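Local coordinates for putative kinase (PDB 2RHM), which is a putative kinase of the P-loop nucleoside triphosphate hydrolase fold that probably binds a nucleotide and transfers a phosphate group to another molecule, at the interface of chains A and B. Coordinates in Å, arbitrary orientation; residue numbers count along the deposited sequence, not the author numbering. Chains: chain A/B, Putative kinase.

Contact 1: the interface of chains A and B. Residues chain A 32, 34, 69, 72-73, 76; chain B 32, 34, 69, 72-73, 76.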
# COMPACT_ATOMS: atom_id res chain seq x y z
N PRO A 32 10.89 -2.03 1.77
CA PRO A 32 9.58 -2.42 1.30
C PRO A 32 9.55 -2.53 -0.22
O PRO A 32 10.29 -1.83 -0.93
CB PRO A 32 8.67 -1.27 1.76
CG PRO A 32 9.46 -0.52 2.78
CD PRO A 32 10.87 -0.67 2.33
N LEU A 34 6.88 -2.65 -3.53
CA LEU A 34 5.56 -2.42 -4.07
C LEU A 34 5.64 -2.87 -5.51
O LEU A 34 6.40 -2.30 -6.29
CB LEU A 34 5.22 -0.94 -3.99
CG LEU A 34 5.27 -0.32 -2.59
CD1 LEU A 34 4.90 1.16 -2.61
CD2 LEU A 34 4.37 -1.07 -1.64
N THR A 69 0.59 4.36 -2.05
CA THR A 69 1.36 3.73 -0.98
C THR A 69 2.79 4.29 -0.88
O THR A 69 3.31 4.53 0.22
CB THR A 69 1.39 2.20 -1.15
OG1 THR A 69 0.04 1.68 -1.16
CG2 THR A 69 2.15 1.58 -0.00
N THR A 72 3.02 7.72 1.11
CA THR A 72 3.02 7.67 2.58
C THR A 72 4.32 7.07 3.13
O THR A 72 4.82 7.51 4.15
CB THR A 72 1.75 6.99 3.14
OG1 THR A 72 1.69 7.21 4.57
CG2 THR A 72 1.72 5.51 2.84
N ILE A 73 4.87 6.07 2.44
CA ILE A 73 6.13 5.47 2.90
C ILE A 73 7.28 6.48 2.78
O ILE A 73 8.09 6.68 3.72
CB ILE A 73 6.45 4.19 2.12
CG1 ILE A 73 5.41 3.10 2.39
CG2 ILE A 73 7.83 3.66 2.48
CD1 ILE A 73 5.58 1.87 1.52
N SER A 76 7.32 9.33 5.32
CA SER A 76 7.89 8.92 6.60
C SER A 76 9.43 8.88 6.57
O SER A 76 10.05 8.60 7.60
CB SER A 76 7.35 7.55 7.02
OG SER A 76 7.91 6.49 6.23
N PRO B 32 4.18 5.89 8.10
CA PRO B 32 3.26 5.60 7.01
C PRO B 32 1.88 5.26 7.55
O PRO B 32 1.75 4.69 8.66
CB PRO B 32 3.87 4.37 6.32
CG PRO B 32 5.22 4.22 6.89
CD PRO B 32 5.23 4.87 8.22
N LEU B 34 -1.79 3.49 6.42
CA LEU B 34 -2.63 2.70 5.52
C LEU B 34 -4.05 2.71 6.03
O LEU B 34 -4.31 2.26 7.14
CB LEU B 34 -2.09 1.28 5.44
CG LEU B 34 -0.58 1.14 5.21
CD1 LEU B 34 -0.25 -0.33 5.29
CD2 LEU B 34 -0.15 1.70 3.88
N THR B 69 0.27 -4.68 2.05
CA THR B 69 1.19 -3.55 2.08
C THR B 69 1.85 -3.48 3.47
O THR B 69 3.05 -3.21 3.60
CB THR B 69 0.44 -2.26 1.72
OG1 THR B 69 -0.04 -2.37 0.37
CG2 THR B 69 1.36 -1.08 1.79
N THR B 72 4.99 -5.87 3.87
CA THR B 72 6.28 -5.49 3.30
C THR B 72 6.93 -4.33 4.06
O THR B 72 8.14 -4.25 4.15
CB THR B 72 6.20 -5.23 1.77
OG1 THR B 72 7.53 -5.14 1.24
CG2 THR B 72 5.41 -3.95 1.45
N ILE B 73 6.12 -3.43 4.63
CA ILE B 73 6.64 -2.32 5.44
C ILE B 73 7.23 -2.85 6.74
O ILE B 73 8.35 -2.50 7.14
CB ILE B 73 5.54 -1.27 5.72
CG1 ILE B 73 5.09 -0.63 4.41
CG2 ILE B 73 6.03 -0.20 6.67
CD1 ILE B 73 3.93 0.27 4.55
N SER B 76 10.55 -4.65 6.45
CA SER B 76 11.70 -3.75 6.31
C SER B 76 12.15 -3.15 7.66
O SER B 76 13.18 -2.48 7.74
CB SER B 76 11.37 -2.60 5.34
OG SER B 76 10.58 -1.61 5.98
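The C-terminal ends of the two copies of helix 52-75 pair here around the two-fold axis, with A:Thr69 against B:Thr69 and A:Ile73 against B:Ile73. The two threonines meet tip to tip through their methyl groups. A:Thr69 CG2 and B:Thr69 CG2 are 3.3 Å apart, which is tight for two carbons. In A:Thr69 the hydroxyl OG1 lies beside the backbone N (chi1 -58°), which leaves the methyl anti to that N and pointing at its twin. One turn further on, the isoleucines also meet tip to tip, with A:Ile73 CD1 3.8 Å from B:Ile73 CD1. Their long branches are extended beyond CG1 (chi2 173° in A:Ile73), which carries the end methyls to the axis.

Each proline packs on the other chain's helix end. The ring of B:Pro32 lies against A:Ser76, with its CD 3.6 Å from A:Ser76 CB. Its CG is also 3.6 Å from the hydroxyl A:Ser76 OG. At the CA end of the same proline, A:Thr72 OG1 comes within 3.3 Å of B:Pro32 CA, a packing contact. A:Leu34 CD2 stands further off, 4.4 Å from B:Thr72 CG2.

No hydrogen bond crosses this patch. A:Ser76 OG instead turns back within its own chain and donates to A:Ile73 O at 2.5 Å, tilted 20° from the carbonyl plane. The bond ties down the helix end that receives the proline. An alanine in place of A:Ser76 takes away the donor to A:Ile73 O and the hydroxyl beside B:Pro32 CG, and the turn after the helix would probably be freer to shift under the proline ring.

In the fold, Pro32 precedes the short strand 33-35, which holds Leu34. Thr69, Thr72 and Ile73 share one face of the last turns of helix 52-75, and Ser76 follows at once.

Contact 2: the interface of chains A and B. Residues chain A 43, 47, 57, 61, 64-65; chain B 42-43, 45-47.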
# COMPACT_ATOMS: atom_id res chain seq x y z
N MSE A 43 -6.17 -7.69 -6.06
CA MSE A 43 -7.44 -7.20 -6.60
C MSE A 43 -8.23 -8.25 -7.39
O MSE A 43 -9.45 -8.30 -7.27
CB MSE A 43 -7.20 -5.95 -7.43
CG MSE A 43 -6.97 -4.74 -6.54
SE MSE A 43 -6.81 -3.13 -7.60
CE MSE A 43 -5.52 -3.39 -8.05
N LEU A 47 -11.92 -9.15 -6.21
CA LEU A 47 -12.97 -8.65 -7.11
C LEU A 47 -13.34 -9.57 -8.27
O LEU A 47 -14.42 -9.42 -8.86
CB LEU A 47 -12.54 -7.30 -7.67
CG LEU A 47 -12.28 -6.18 -6.65
CD1 LEU A 47 -11.72 -4.97 -7.40
CD2 LEU A 47 -13.53 -5.83 -5.87
N ARG A 57 -7.95 -2.35 -16.59
CA ARG A 57 -8.44 -1.43 -15.55
C ARG A 57 -7.83 -1.76 -14.19
O ARG A 57 -7.43 -0.86 -13.44
CB ARG A 57 -9.96 -1.52 -15.42
CG ARG A 57 -10.74 -0.95 -16.60
CD ARG A 57 -12.16 -1.52 -16.67
NE ARG A 57 -12.92 -1.33 -15.43
CZ ARG A 57 -14.16 -1.77 -15.24
NH1 ARG A 57 -14.80 -2.44 -16.20
NH2 ARG A 57 -14.77 -1.54 -14.09
N THR A 61 -5.39 0.62 -11.89
CA THR A 61 -5.74 0.89 -10.51
C THR A 61 -4.63 0.45 -9.57
O THR A 61 -4.36 1.11 -8.57
CB THR A 61 -7.05 0.18 -10.16
OG1 THR A 61 -8.06 0.63 -11.07
CG2 THR A 61 -7.47 0.46 -8.74
N MSE A 64 -2.07 3.13 -9.57
CA MSE A 64 -2.54 4.22 -8.70
C MSE A 64 -2.30 3.85 -7.23
O MSE A 64 -1.91 4.70 -6.42
CB MSE A 64 -4.03 4.49 -8.93
CG MSE A 64 -4.37 5.10 -10.28
SE MSE A 64 -6.29 4.98 -10.69
CE MSE A 64 -7.02 5.32 -9.03
N MSE A 65 -2.52 2.58 -6.89
CA MSE A 65 -2.28 2.09 -5.53
C MSE A 65 -0.78 2.14 -5.22
O MSE A 65 -0.39 2.45 -4.10
CB MSE A 65 -2.81 0.66 -5.35
CG MSE A 65 -4.26 0.56 -4.93
SE MSE A 65 -4.58 1.42 -3.16
CE MSE A 65 -3.07 0.94 -2.24
N VAL B 42 -9.18 4.92 -3.85
CA VAL B 42 -8.28 4.72 -4.98
C VAL B 42 -8.93 3.70 -5.94
O VAL B 42 -8.95 3.90 -7.14
CB VAL B 42 -6.89 4.23 -4.53
CG1 VAL B 42 -6.04 3.87 -5.72
CG2 VAL B 42 -6.18 5.29 -3.68
N MSE B 43 -9.49 2.63 -5.39
CA MSE B 43 -10.15 1.65 -6.23
C MSE B 43 -11.41 2.16 -6.93
O MSE B 43 -11.64 1.81 -8.08
CB MSE B 43 -10.43 0.36 -5.47
CG MSE B 43 -9.17 -0.46 -5.38
SE MSE B 43 -9.47 -2.20 -4.54
CE MSE B 43 -9.47 -1.65 -3.23
N ASP B 45 -11.97 5.19 -7.82
CA ASP B 45 -11.48 6.08 -8.90
C ASP B 45 -10.92 5.31 -10.11
O ASP B 45 -11.13 5.72 -11.25
CB ASP B 45 -10.46 7.07 -8.35
CG ASP B 45 -11.08 8.10 -7.40
OD1 ASP B 45 -12.32 8.22 -7.30
OD2 ASP B 45 -10.31 8.81 -6.75
N GLY B 46 -10.24 4.20 -9.88
CA GLY B 46 -9.68 3.42 -10.96
C GLY B 46 -10.63 2.45 -11.64
O GLY B 46 -10.48 2.19 -12.83
N LEU B 47 -11.60 1.91 -10.90
CA LEU B 47 -12.52 0.89 -11.43
C LEU B 47 -13.98 1.31 -11.50
O LEU B 47 -14.80 0.60 -12.08
CB LEU B 47 -12.46 -0.34 -10.55
CG LEU B 47 -11.08 -0.93 -10.30
CD1 LEU B 47 -11.19 -1.90 -9.16
CD2 LEU B 47 -10.51 -1.56 -11.56
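A:Arg57 reaches B:Leu47 by running out from its helix with CG anti to the carbonyl carbon, then bending at chi3 (55°). The bend brings its guanidinium to the last residue of helix 36-47 in chain B. A:Arg57 NH2 donates to the backbone oxygen B:Leu47 O at 2.9 Å. The donor lies in the carbonyl plane, on a lone pair, but the bond is not straight (135° at H). The oxygen is also tilted from the guanidinium plane. The positive group sits at the C-terminal end of that helix, where it would probably be favoured by the helix dipole.

A:Thr61 is one turn further along. Its OG1 is beside the backbone N (chi1 -57°) and donates to A:Arg57 O at 2.9 Å, from above the carbonyl plane. The hydroxyl A:Thr61 OG1 also packs closely on the bare backbone of B:Gly46, where a side chain would probably be hard to fit. A:Thr61 OG1 is 3.3 Å from B:Leu47 CD2 as well. The other branch, the methyl A:Thr61 CG2, faces B:Met43 CA at 3.9 Å, and the two side chains cross at about a right angle.

Selenomethionine A:Met64 brings its SE and CE end onto the same helix of chain B. Its SE is 3.7 Å from B:Gly46 CA. Next to it, SE of selenomethionine A:Met65 touches the methyl B:Val42 CG1 at 3.8 Å.

Like residues also meet near the two-fold axis. A:Leu47 CD1 and B:Leu47 CD1 touch tip to tip at 3.6 Å. The selenomethionines A:Met43 and B:Met43 slide past each other in opposite directions, with A:Met43 CG 4.1 Å from B:Met43 SE.

The patch is thus mainly one face of helix 52-75 in chain A, from its first turns to its middle, packed on the C-terminal half of helix 36-47 in chain B. The two copies of helix 36-47 come together beside it.

Contact 1 and contact 2 are parts of one two-fold symmetric interface, and their C-alpha centres are about 18 Å apart. Helix 52-75 joins them: its first and middle turns serve contact 2 and its last turns serve contact 1. Its partner changes on the way, from helix 36-47 to the other copy of itself and the Pro32 segment. Contact 1 is a purely packed patch, while contact 2 adds a hydrogen bond across the chains, repeated by symmetry. Together they would hold the two subunits along much of one helix. This would suit a stable dimer, though the structure alone does not prove one.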